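Local coordinates for galactitol 1-phosphate 5-dehydrogenase (Escherichia coli, PDB 4UEJ), which oxidises galactitol 1-phosphate to D-tagatose 6-phosphate with NAD+, as a homodimeric zinc-containing dehydrogenase of the alcohol dehydrogenase family, at residues D26-K31 / I121-K126; G39-R44 / I55-E60; I137-F142 / L311-L316; S187-D192 / Q208-S213. One frame throughout, in Å; residues are numbered along the deposited sequence.

Interaction 1. Residues D26-K31 / I121-K126; sequences DEVRVK and IVVKRK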
loop_
_atom_site.group_PDB
_atom_site.type_symbol
_atom_site.label_atom_id
_atom_site.label_comp_id
_atom_site.label_asym_id
_atom_site.label_seq_id
_atom_site.Cartn_x
_atom_site.Cartn_y
_atom_site.Cartn_z
ATOM N N ASP A 26 -5.440 -2.407 40.026
ATOM C CA ASP A 26 -4.647 -2.891 38.904
ATOM C C ASP A 26 -3.618 -1.870 38.420
ATOM O O ASP A 26 -3.098 -1.983 37.306
ATOM C CB ASP A 26 -5.569 -3.321 37.747
ATOM C CG ASP A 26 -6.337 -2.156 37.121
ATOM O OD1 ASP A 26 -6.480 -1.090 37.757
ATOM O OD2 ASP A 26 -6.817 -2.317 35.978
ATOM N N GLU A 27 -3.308 -0.890 39.260
ATOM C CA GLU A 27 -2.290 0.095 38.907
ATOM C C GLU A 27 -0.955 -0.166 39.595
ATOM O O GLU A 27 -0.884 -0.878 40.593
ATOM C CB GLU A 27 -2.768 1.506 39.250
ATOM C CG GLU A 27 -3.877 1.990 38.363
ATOM C CD GLU A 27 -4.374 3.368 38.748
ATOM O OE1 GLU A 27 -4.217 3.765 39.924
ATOM O OE2 GLU A 27 -4.910 4.062 37.865
ATOM N N VAL A 28 0.106 0.411 39.036
ATOM C CA VAL A 28 1.415 0.422 39.681
ATOM C C VAL A 28 1.980 1.833 39.641
ATOM O O VAL A 28 1.558 2.652 38.823
ATOM C CB VAL A 28 2.419 -0.525 38.988
ATOM C CG1 VAL A 28 1.895 -1.950 38.971
ATOM C CG2 VAL A 28 2.693 -0.047 37.572
ATOM N N ARG A 29 2.938 2.122 40.513
ATOM C CA ARG A 29 3.659 3.381 40.409
ATOM C C ARG A 29 5.095 3.098 40.023
ATOM O O ARG A 29 5.736 2.209 40.579
ATOM C CB ARG A 29 3.619 4.184 41.718
ATOM C CG ARG A 29 4.310 5.535 41.592
ATOM C CD ARG A 29 3.943 6.507 42.711
ATOM N NE ARG A 29 4.266 5.982 44.032
ATOM C CZ ARG A 29 3.377 5.811 45.001
ATOM N NH1 ARG A 29 2.105 6.127 44.797
ATOM N NH2 ARG A 29 3.760 5.326 46.177
ATOM N N VAL A 30 5.588 3.860 39.062
ATOM C CA VAL A 30 6.953 3.686 38.594
ATOM C C VAL A 30 7.826 4.880 38.955
ATOM O O VAL A 30 7.478 6.021 38.681
ATOM C CB VAL A 30 6.998 3.484 37.067
ATOM C CG1 VAL A 30 8.423 3.248 36.612
ATOM C CG2 VAL A 30 6.099 2.322 36.659
ATOM N N LYS A 31 8.974 4.612 39.563
ATOM C CA LYS A 31 9.975 5.644 39.735
ATOM C C LYS A 31 10.827 5.655 38.475
ATOM O O LYS A 31 11.518 4.680 38.174
ATOM C CB LYS A 31 10.821 5.387 40.978
ATOM C CG LYS A 31 11.861 6.446 41.231
ATOM C CD LYS A 31 12.632 6.141 42.516
ATOM C CE LYS A 31 13.942 6.908 42.575
ATOM N NZ LYS A 31 14.699 6.606 43.829
ATOM N N ILE A 121 5.307 8.070 38.007
ATOM C CA ILE A 121 4.051 8.018 37.277
ATOM C C ILE A 121 3.213 6.830 37.753
ATOM O O ILE A 121 3.754 5.803 38.155
ATOM C CB ILE A 121 4.306 7.940 35.753
ATOM C CG1 ILE A 121 3.003 8.155 34.976
ATOM C CG2 ILE A 121 5.013 6.620 35.379
ATOM C CD1 ILE A 121 3.185 8.203 33.459
ATOM N N VAL A 122 1.895 6.987 37.749
ATOM C CA VAL A 122 1.010 5.870 38.026
ATOM C C VAL A 122 0.365 5.415 36.715
ATOM O O VAL A 122 -0.141 6.233 35.957
ATOM C CB VAL A 122 -0.069 6.249 39.057
ATOM C CG1 VAL A 122 -1.141 5.180 39.127
ATOM C CG2 VAL A 122 0.573 6.463 40.427
ATOM N N VAL A 123 0.429 4.116 36.441
ATOM C CA VAL A 123 -0.130 3.539 35.215
ATOM C C VAL A 123 -0.769 2.184 35.510
ATOM O O VAL A 123 -0.605 1.643 36.601
ATOM C CB VAL A 123 0.943 3.346 34.112
ATOM C CG1 VAL A 123 1.641 4.661 33.782
ATOM C CG2 VAL A 123 1.961 2.296 34.529
ATOM N N LYS A 124 -1.486 1.626 34.535
ATOM C CA LYS A 124 -2.036 0.283 34.691
ATOM C C LYS A 124 -0.930 -0.762 34.631
ATOM O O LYS A 124 0.094 -0.553 33.983
ATOM C CB LYS A 124 -3.079 -0.019 33.612
ATOM C CG LYS A 124 -4.174 1.015 33.491
ATOM C CD LYS A 124 -4.854 1.286 34.810
ATOM C CE LYS A 124 -5.936 2.338 34.614
ATOM N NZ LYS A 124 -6.611 2.726 35.878
ATOM N N ARG A 125 -1.141 -1.883 35.314
ATOM C CA ARG A 125 -0.257 -3.044 35.181
ATOM C C ARG A 125 0.023 -3.364 33.714
ATOM O O ARG A 125 1.153 -3.686 33.332
ATOM C CB ARG A 125 -0.872 -4.268 35.875
ATOM C CG ARG A 125 -0.178 -5.596 35.558
ATOM C CD ARG A 125 1.265 -5.592 36.024
ATOM N NE ARG A 125 1.968 -6.820 35.661
ATOM C CZ ARG A 125 2.677 -6.982 34.545
ATOM N NH1 ARG A 125 2.780 -5.995 33.662
ATOM N NH2 ARG A 125 3.287 -8.136 34.310
ATOM N N LYS A 126 -1.004 -3.250 32.882
ATOM C CA LYS A 126 -0.858 -3.583 31.472
ATOM C C LYS A 126 -0.013 -2.556 30.722
ATOM O O LYS A 126 0.323 -2.766 29.559
ATOM C CB LYS A 126 -2.228 -3.724 30.814
ATOM C CG LYS A 126 -2.918 -5.039 31.173
ATOM C CD LYS A 126 -4.131 -5.299 30.304
ATOM C CE LYS A 126 -4.375 -6.791 30.129
ATOM N NZ LYS A 126 -4.456 -7.495 31.441
#
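Strands 27-31 and 121-124 run antiparallel, their axes 4.6 Å apart at closest approach. The tight part is the ladder itself: Val28 and Val123 form a hydrogen-bonded pair, with Val28 N to Val123 O at 2.8 Å pointing almost straight down the C=O axis, and Val30 pairs with Ile121 in the same way. These four residues share one face of the sheet, where CG2 of Val28 meets CG2 of Val123 at 3.9 Å and CB of Val30 rests on CG2 of Ile121. As strand 121-124 gives way to a 3-10 turn, Arg125 N still reaches Asp26 O at 2.8 Å and extends the ladder by one bond.

The opposite face, partly exposed, is looser: Val122 sets CG2 against CB and CG of Arg29, and its CG1 lies 3.5 Å from Glu27 OE1. At the strand end Glu27 and Lys124 form a separate pair, running alongside each other in the same direction; the lysine bends at chi2 (-53°), and its NZ meets Glu27 OE2 at 2.9 Å from above the carboxylate plane. Asp26 marks the solvent end, a second negative charge near that NZ without closing a salt bridge.

Strand 60-68 pairs with the far edge of strand 27-36, where Asp66 takes the Arg29 guanidinium in a salt bridge, and Val128 of strand 128-130 packs on Val28, Val30 and Val123 in the GroES-like domain.

Interaction 2. Residues G39-R44 / I55-E60; sequences GSDLPR and ITLGHE. With ZN (zinc ion), chain D.
No backbone hydrogen bond joins these two segments: 39-44 leads into the first turn of helix 41-46, whereas 55-60 is an irregular chain, and their nearest CA atoms, those of Asp41 and Leu57, stay 7.4 Å apart. Gly58 has a positive phi (116°), where a CB would jam against the Leu57 carbonyl O; His59 follows with its CB directed at the helical segment.

The His59 ring is the centre of the contact. Its NE2 binds the zinc ion, the catalytic one by similarity to relatives, at 2.1 Å, while ND1, the other ring nitrogen, gives its N-H to water 2 at 2.7 Å. Water 2 in turn donates to Asp41 OD1 and accepts from Gly58 N. Through this water the carboxylate, with the zinc bond at NE2, holds the imidazole's rotation, and it would be expected to make the ring a more electron-rich zinc ligand. A second water spans Asp41 OD2 and His59 N.

Arg44, extended from CG to NE, brings NH1 to 2.7 Å from Asp41 OD1, a salt bridge whose hydrogen bond is weak because it is bent, and NH1 also donates to Ser40 OG. Its guanidinium stands nearly perpendicular to the imidazole (88°). The aliphatic part packs instead on Leu57, CD against CD2 at 3.7 Å. Water 3, 2.0 Å from the zinc, donates to Glu60 OE2.

Cys38 completes the protein ligation of this zinc seen here and gives its backbone N-H to Asp41 OD2. Phe108 meets the His59 ring edge-to-face, strand 2-7 touches Leu57, and Glu144 of helix 143-155 packs against His59 and Glu60.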
loop_
_atom_site.group_PDB
_atom_site.type_symbol
_atom_site.label_atom_id
_atom_site.label_comp_id
_atom_site.label_asym_id
_atom_site.label_seq_id
_atom_site.Cartn_x
_atom_site.Cartn_y
_atom_site.Cartn_z
ATOM N N GLY A 39 10.863 11.680 18.224
ATOM C CA GLY A 39 10.661 12.601 17.117
ATOM C C GLY A 39 9.232 13.119 17.047
ATOM O O GLY A 39 8.994 14.280 16.704
ATOM N N SER A 40 8.282 12.260 17.395
ATOM C CA SER A 40 6.864 12.609 17.368
ATOM C C SER A 40 6.504 13.643 18.428
ATOM O O SER A 40 5.441 14.260 18.361
ATOM C CB SER A 40 6.005 11.358 17.560
ATOM O OG SER A 40 6.259 10.765 18.824
ATOM N N ASP A 41 7.392 13.835 19.401
ATOM C CA ASP A 41 7.163 14.805 20.465
ATOM C C ASP A 41 7.412 16.235 19.990
ATOM O O ASP A 41 6.837 17.186 20.522
ATOM C CB ASP A 41 8.055 14.491 21.677
ATOM C CG ASP A 41 7.562 13.287 22.476
ATOM O OD1 ASP A 41 6.327 13.093 22.558
ATOM O OD2 ASP A 41 8.403 12.539 23.030
ATOM N N LEU A 42 8.269 16.388 18.987
ATOM C CA LEU A 42 8.639 17.720 18.501
ATOM C C LEU A 42 7.430 18.539 18.014
ATOM O O LEU A 42 7.302 19.707 18.388
ATOM C CB LEU A 42 9.699 17.612 17.396
ATOM C CG LEU A 42 11.166 17.612 17.843
ATOM C CD1 LEU A 42 11.423 16.576 18.916
ATOM C CD2 LEU A 42 12.096 17.387 16.659
ATOM N N PRO A 43 6.535 17.939 17.198
ATOM C CA PRO A 43 5.313 18.687 16.860
ATOM C C PRO A 43 4.439 19.009 18.078
ATOM O O PRO A 43 3.733 20.021 18.071
ATOM C CB PRO A 43 4.569 17.739 15.911
ATOM C CG PRO A 43 5.615 16.851 15.349
ATOM C CD PRO A 43 6.625 16.674 16.442
ATOM N N ARG A 44 4.475 18.158 19.100
ATOM C CA ARG A 44 3.656 18.374 20.292
ATOM C C ARG A 44 4.168 19.554 21.091
ATOM O O ARG A 44 3.393 20.288 21.697
ATOM C CB ARG A 44 3.626 17.122 21.179
ATOM C CG ARG A 44 3.008 15.907 20.510
ATOM C CD ARG A 44 2.919 14.705 21.465
ATOM N NE ARG A 44 2.400 13.527 20.767
ATOM C CZ ARG A 44 3.125 12.463 20.441
ATOM N NH1 ARG A 44 4.413 12.398 20.768
ATOM N NH2 ARG A 44 2.556 11.455 19.793
ATOM N N ILE A 55 0.782 19.973 29.144
ATOM C CA ILE A 55 0.878 18.527 29.033
ATOM C C ILE A 55 2.263 18.074 29.460
ATOM O O ILE A 55 3.238 18.803 29.296
ATOM C CB ILE A 55 0.577 18.055 27.587
ATOM C CG1 ILE A 55 0.425 16.535 27.515
ATOM C CG2 ILE A 55 1.649 18.541 26.618
ATOM C CD1 ILE A 55 -0.062 16.038 26.147
ATOM N N THR A 56 2.344 16.886 30.046
ATOM C CA THR A 56 3.637 16.278 30.311
ATOM C C THR A 56 3.798 15.100 29.362
ATOM O O THR A 56 3.001 14.160 29.377
ATOM C CB THR A 56 3.776 15.827 31.778
ATOM O OG1 THR A 56 3.766 16.982 32.628
ATOM C CG2 THR A 56 5.083 15.070 31.989
ATOM N N LEU A 57 4.819 15.167 28.515
ATOM C CA LEU A 57 5.022 14.135 27.506
ATOM C C LEU A 57 5.900 12.996 28.032
ATOM O O LEU A 57 6.255 12.956 29.213
ATOM C CB LEU A 57 5.644 14.751 26.247
ATOM C CG LEU A 57 4.844 15.879 25.579
ATOM C CD1 LEU A 57 5.633 16.517 24.429
ATOM C CD2 LEU A 57 3.505 15.364 25.093
ATOM N N GLY A 58 6.248 12.074 27.145
ATOM C CA GLY A 58 7.152 10.989 27.483
ATOM C C GLY A 58 6.523 9.604 27.413
ATOM O O GLY A 58 5.805 9.200 28.337
ATOM N N HIS A 59 6.810 8.866 26.341
ATOM C CA HIS A 59 6.288 7.505 26.210
ATOM C C HIS A 59 7.368 6.462 25.935
ATOM O O HIS A 59 7.071 5.334 25.524
ATOM C CB HIS A 59 5.221 7.440 25.109
ATOM C CG HIS A 59 5.706 7.839 23.750
ATOM N ND1 HIS A 59 5.757 9.150 23.332
ATOM C CD2 HIS A 59 6.128 7.093 22.702
ATOM C CE1 HIS A 59 6.196 9.196 22.084
ATOM N NE2 HIS A 59 6.430 7.962 21.683
ATOM N N GLU A 60 8.616 6.844 26.175
ATOM C CA GLU A 60 9.767 5.990 25.932
ATOM C C GLU A 60 10.575 5.979 27.206
ATOM O O GLU A 60 11.564 6.703 27.312
ATOM C CB GLU A 60 10.635 6.521 24.784
ATOM C CG GLU A 60 9.949 6.703 23.444
ATOM C CD GLU A 60 10.892 7.293 22.402
ATOM O OE1 GLU A 60 11.931 7.862 22.801
ATOM O OE2 GLU A 60 10.616 7.174 21.186
HETATM ZN ZN ZN D . 7.124 7.240 19.849
HETATM O O HOH W 1 8.552 10.208 24.409
HETATM O O HOH W 2 5.271 11.568 24.491
HETATM O O HOH W 3 8.664 5.968 20.070
#

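Interaction 3. Residues I137-F142 / L311-L316; sequences IEDGAF and LSLEPL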
loop_
_atom_site.group_PDB
_atom_site.type_symbol
_atom_site.label_atom_id
_atom_site.label_comp_id
_atom_site.label_asym_id
_atom_site.label_seq_id
_atom_site.Cartn_x
_atom_site.Cartn_y
_atom_site.Cartn_z
ATOM N N ILE A 137 19.113 -0.300 33.341
ATOM C CA ILE A 137 17.770 0.256 33.366
ATOM C C ILE A 137 17.591 1.317 32.280
ATOM O O ILE A 137 16.523 1.416 31.683
ATOM C CB ILE A 137 17.429 0.843 34.756
ATOM C CG1 ILE A 137 15.950 1.218 34.833
ATOM C CG2 ILE A 137 18.325 2.022 35.111
ATOM C CD1 ILE A 137 15.030 0.038 34.662
ATOM N N GLU A 138 18.652 2.071 32.007
ATOM C CA GLU A 138 18.624 3.090 30.967
ATOM C C GLU A 138 18.240 2.492 29.623
ATOM O O GLU A 138 17.528 3.130 28.847
ATOM C CB GLU A 138 19.978 3.797 30.859
ATOM C CG GLU A 138 20.049 4.829 29.740
ATOM C CD GLU A 138 21.388 5.547 29.677
ATOM O OE1 GLU A 138 21.723 6.272 30.643
ATOM O OE2 GLU A 138 22.102 5.396 28.658
ATOM N N ASP A 139 18.687 1.264 29.354
ATOM C CA ASP A 139 18.386 0.615 28.071
ATOM C C ASP A 139 16.899 0.390 27.886
ATOM O O ASP A 139 16.427 0.227 26.761
ATOM C CB ASP A 139 19.081 -0.740 27.938
ATOM C CG ASP A 139 20.593 -0.633 27.900
ATOM O OD1 ASP A 139 21.126 0.489 28.054
ATOM O OD2 ASP A 139 21.242 -1.687 27.728
ATOM N N GLY A 140 16.174 0.338 28.991
ATOM C CA GLY A 140 14.754 0.040 28.947
ATOM C C GLY A 140 13.961 1.114 28.238
ATOM O O GLY A 140 12.883 0.845 27.692
ATOM N N ALA A 141 14.486 2.334 28.246
ATOM C CA ALA A 141 13.817 3.445 27.570
ATOM C C ALA A 141 13.845 3.297 26.059
ATOM O O ALA A 141 13.184 4.058 25.345
ATOM C CB ALA A 141 14.444 4.768 27.965
ATOM N N PHE A 142 14.580 2.308 25.559
ATOM C CA PHE A 142 14.674 2.149 24.110
ATOM C C PHE A 142 13.794 1.035 23.593
ATOM O O PHE A 142 13.663 0.866 22.378
ATOM C CB PHE A 142 16.125 1.896 23.684
ATOM C CG PHE A 142 16.972 3.132 23.692
ATOM C CD1 PHE A 142 17.606 3.538 24.847
ATOM C CD2 PHE A 142 17.104 3.904 22.548
ATOM C CE1 PHE A 142 18.391 4.684 24.862
ATOM C CE2 PHE A 142 17.885 5.050 22.557
ATOM C CZ PHE A 142 18.526 5.441 23.721
ATOM N N LEU A 311 21.918 -5.200 19.609
ATOM C CA LEU A 311 21.584 -3.804 19.403
ATOM C C LEU A 311 22.589 -2.923 20.126
ATOM O O LEU A 311 23.146 -3.312 21.148
ATOM C CB LEU A 311 20.158 -3.509 19.885
ATOM C CG LEU A 311 19.027 -4.349 19.286
ATOM C CD1 LEU A 311 17.668 -3.785 19.660
ATOM C CD2 LEU A 311 19.140 -4.448 17.767
ATOM N N SER A 312 22.843 -1.743 19.581
ATOM C CA SER A 312 23.777 -0.825 20.206
ATOM C C SER A 312 23.099 0.514 20.462
ATOM O O SER A 312 22.716 1.204 19.525
ATOM C CB SER A 312 25.009 -0.664 19.312
ATOM O OG SER A 312 25.930 0.257 19.851
ATOM N N LEU A 313 22.949 0.889 21.729
ATOM C CA LEU A 313 22.187 2.093 22.061
ATOM C C LEU A 313 23.057 3.315 22.341
ATOM O O LEU A 313 22.677 4.442 22.015
ATOM C CB LEU A 313 21.292 1.837 23.278
ATOM C CG LEU A 313 20.433 0.582 23.237
ATOM C CD1 LEU A 313 19.671 0.439 24.559
ATOM C CD2 LEU A 313 19.480 0.644 22.037
ATOM N N GLU A 314 24.217 3.109 22.956
ATOM C CA GLU A 314 25.050 4.244 23.340
ATOM C C GLU A 314 25.290 5.268 22.207
ATOM O O GLU A 314 25.185 6.472 22.445
ATOM C CB GLU A 314 26.395 3.753 23.895
ATOM C CG GLU A 314 27.192 4.841 24.594
ATOM C CD GLU A 314 26.415 5.489 25.729
ATOM O OE1 GLU A 314 25.674 4.769 26.433
ATOM O OE2 GLU A 314 26.532 6.720 25.899
ATOM N N PRO A 315 25.592 4.802 20.973
ATOM C CA PRO A 315 25.885 5.805 19.939
ATOM C C PRO A 315 24.680 6.657 19.574
ATOM O O PRO A 315 24.851 7.710 18.978
ATOM C CB PRO A 315 26.316 4.968 18.729
ATOM C CG PRO A 315 26.598 3.606 19.253
ATOM C CD PRO A 315 25.771 3.427 20.465
ATOM N N LEU A 316 23.482 6.197 19.926
ATOM C CA LEU A 316 22.258 6.901 19.579
ATOM C C LEU A 316 22.009 8.111 20.465
ATOM O O LEU A 316 21.236 9.002 20.104
ATOM C CB LEU A 316 21.053 5.957 19.681
ATOM C CG LEU A 316 21.120 4.685 18.844
ATOM C CD1 LEU A 316 19.929 3.784 19.133
ATOM C CD2 LEU A 316 21.177 5.053 17.378
#
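This is a small apolar contact between two linker segments: 137-142, a helix-like run leading into helix 143-155, and 311-316, which ends in a 3-10 turn just before strand 317-321. No hydrogen bond crosses it. Leu313 does most of the work, meeting Phe142 end on. Its CB stands 4.3 Å above the centre of the phenyl ring, while the two methyls straddle the CB-CG end, CD1 coming to 3.7 Å from Phe142 CD1 and CD2 resting on CG. The same CD1 also wedges against Asp139, 3.6 Å from its CB, so one leucine methyl fills the notch between Asp139 and Phe142. Leu316 adds a lighter touch, its CD1 lying 4.2 Å from Phe142 CE2.

At the solvent side two carboxylates face each other, Glu138 OE2 and Glu314 OE1 being 4.3 Å apart. Arg320 of strand 317-321, whose NH2 makes a salt bridge to both, would offset their repulsion.

Behind the leucines stand Leu174 and Leu175 of helix 171-182 and Leu306 of helix 297-307; on the other flank, Glu138 and Ala141 pack on Ser34 of strand 27-36.

Interaction 4. Residues S187-D192 / Q208-S213; sequences SVTAID and QTFNSS
Four backbone hydrogen bonds tie strand 187-192 to 208-213 in parallel register. Ala190 is gripped at both ends, its N donating to Gln208 O at 3.0 Å and its O accepting from Phe210 N at 2.9 Å. Asp192 repeats the pattern with Phe210 O and Ser212 N, although Ser212 N approaches Asp192 O from well above the carbonyl plane as the strand runs out. A side-chain bond is added at the start: the extended Gln208 swings its amide across so that NE2 donates to Thr189 OG1 at 3.1 Å, the hydroxyl lying in the amide plane. At the end of the strand, Asn211 OD1 accepts from Ser213 N in an Asx turn and from Ser213 OG at a very short 2.5 Å.

Packing is led by Phe210. Thr189 CG2, anti to its backbone N, sits over one face of the ring, 4.2 Å from the centroid, in a CH-pi contact. Ile191 CD1 meets the same ring at its edge, 3.9 Å from CD2. On the opposite face of the sheet the fit is slighter, with Ala190 CB against Thr209 CG2.

The pair closes a right-handed beta-alpha-beta unit of the Rossmann fold. Its connecting helix 196-203 packs on Ala190, Asp192 and Thr209, while helix 217-223 covers Phe210 on the other face. Asp192 OD1 accepts from Ala169 N in the glycine-rich turn after strand 163-167.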
loop_
_atom_site.group_PDB
_atom_site.type_symbol
_atom_site.label_atom_id
_atom_site.label_comp_id
_atom_site.label_asym_id
_atom_site.label_seq_id
_atom_site.Cartn_x
_atom_site.Cartn_y
_atom_site.Cartn_z
ATOM N N SER A 187 20.491 -7.682 2.899
ATOM C CA SER A 187 21.249 -6.445 2.887
ATOM C C SER A 187 20.456 -5.369 3.615
ATOM O O SER A 187 19.236 -5.468 3.748
ATOM C CB SER A 187 21.547 -5.995 1.458
ATOM O OG SER A 187 20.335 -5.639 0.799
ATOM N N VAL A 188 21.151 -4.338 4.085
ATOM C CA VAL A 188 20.460 -3.170 4.609
ATOM C C VAL A 188 21.081 -1.923 4.008
ATOM O O VAL A 188 22.304 -1.761 4.023
ATOM C CB VAL A 188 20.531 -3.101 6.148
ATOM C CG1 VAL A 188 19.751 -1.907 6.653
ATOM C CG2 VAL A 188 20.032 -4.391 6.752
ATOM N N THR A 189 20.230 -1.067 3.453
ATOM C CA THR A 189 20.639 0.197 2.858
ATOM C C THR A 189 20.026 1.318 3.682
ATOM O O THR A 189 18.864 1.217 4.060
ATOM C CB THR A 189 20.165 0.301 1.395
ATOM O OG1 THR A 189 20.877 -0.658 0.601
ATOM C CG2 THR A 189 20.394 1.701 0.843
ATOM N N ALA A 190 20.779 2.374 3.964
ATOM C CA ALA A 190 20.204 3.485 4.718
ATOM C C ALA A 190 20.191 4.758 3.880
ATOM O O ALA A 190 21.150 5.051 3.195
ATOM C CB ALA A 190 20.980 3.710 6.021
ATOM N N ILE A 191 19.094 5.509 3.948
ATOM C CA ILE A 191 18.944 6.727 3.168
ATOM C C ILE A 191 18.557 7.895 4.062
ATOM O O ILE A 191 17.654 7.770 4.873
ATOM C CB ILE A 191 17.879 6.549 2.059
ATOM C CG1 ILE A 191 18.206 5.326 1.193
ATOM C CG2 ILE A 191 17.765 7.820 1.235
ATOM C CD1 ILE A 191 17.209 5.086 0.034
ATOM N N ASP A 192 19.244 9.031 3.922
ATOM C CA ASP A 192 18.946 10.198 4.753
ATOM C C ASP A 192 19.396 11.493 4.085
ATOM O O ASP A 192 20.281 11.473 3.229
ATOM C CB ASP A 192 19.611 10.071 6.127
ATOM C CG ASP A 192 18.992 10.998 7.160
ATOM O OD1 ASP A 192 17.807 10.809 7.495
ATOM O OD2 ASP A 192 19.685 11.918 7.640
ATOM N N GLN A 208 25.426 -0.088 2.575
ATOM C CA GLN A 208 25.585 1.154 1.829
ATOM C C GLN A 208 24.583 2.207 2.280
ATOM O O GLN A 208 23.554 1.880 2.879
ATOM C CB GLN A 208 25.424 0.901 0.341
ATOM C CG GLN A 208 24.014 0.508 -0.027
ATOM C CD GLN A 208 23.915 0.010 -1.447
ATOM O OE1 GLN A 208 24.844 0.187 -2.248
ATOM N NE2 GLN A 208 22.797 -0.628 -1.771
ATOM N N THR A 209 24.911 3.465 1.993
ATOM C CA THR A 209 24.088 4.611 2.354
ATOM C C THR A 209 23.963 5.583 1.183
ATOM O O THR A 209 24.917 5.802 0.435
ATOM C CB THR A 209 24.662 5.378 3.562
ATOM O OG1 THR A 209 25.993 5.831 3.269
ATOM C CG2 THR A 209 24.701 4.492 4.801
ATOM N N PHE A 210 22.776 6.157 1.024
ATOM C CA PHE A 210 22.542 7.199 0.037
ATOM C C PHE A 210 22.162 8.503 0.733
ATOM O O PHE A 210 21.228 8.539 1.542
ATOM C CB PHE A 210 21.419 6.803 -0.933
ATOM C CG PHE A 210 21.617 5.467 -1.601
ATOM C CD1 PHE A 210 22.886 5.009 -1.928
ATOM C CD2 PHE A 210 20.523 4.682 -1.936
ATOM C CE1 PHE A 210 23.059 3.781 -2.556
ATOM C CE2 PHE A 210 20.685 3.455 -2.564
ATOM C CZ PHE A 210 21.958 3.007 -2.876
ATOM N N ASN A 211 22.883 9.565 0.412
ATOM C CA ASN A 211 22.532 10.908 0.843
ATOM C C ASN A 211 21.534 11.502 -0.136
ATOM O O ASN A 211 21.896 11.818 -1.265
ATOM C CB ASN A 211 23.784 11.783 0.922
ATOM C CG ASN A 211 23.521 13.132 1.560
ATOM O OD1 ASN A 211 22.524 13.792 1.271
ATOM N ND2 ASN A 211 24.429 13.555 2.434
ATOM N N SER A 212 20.285 11.664 0.282
ATOM C CA SER A 212 19.242 12.026 -0.677
ATOM C C SER A 212 19.310 13.498 -1.082
ATOM O O SER A 212 18.587 13.938 -1.978
ATOM C CB SER A 212 17.864 11.693 -0.112
ATOM O OG SER A 212 17.581 12.465 1.035
ATOM N N SER A 213 20.182 14.256 -0.431
ATOM C CA SER A 213 20.396 15.642 -0.820
ATOM C C SER A 213 21.474 15.718 -1.897
ATOM O O SER A 213 21.724 16.777 -2.473
ATOM C CB SER A 213 20.783 16.491 0.396
ATOM O OG SER A 213 22.097 16.196 0.836
#

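In the fold
Along the chain, interaction 2 falls between the two halves of interaction 1, and interaction 4 between those of interaction 3. Interactions 1 and 2 both belong to the GroES-like domain, with centres about 19 Å apart: strand 27-36 leads into helix 41-46, linking the sheet to the zinc site. Interaction 4 lies at the edge of the parallel Rossmann sheet, its centre about 40 Å from that of interaction 1. Interaction 3 sits between them, its leucines against helix 171-182 of the Rossmann part and 137-142 against strand 27-36; its centre is about 18 Å from that of interaction 2, which it touches through Ala141 CB and Glu60 O (3.5 Å). The two folds are thus joined there.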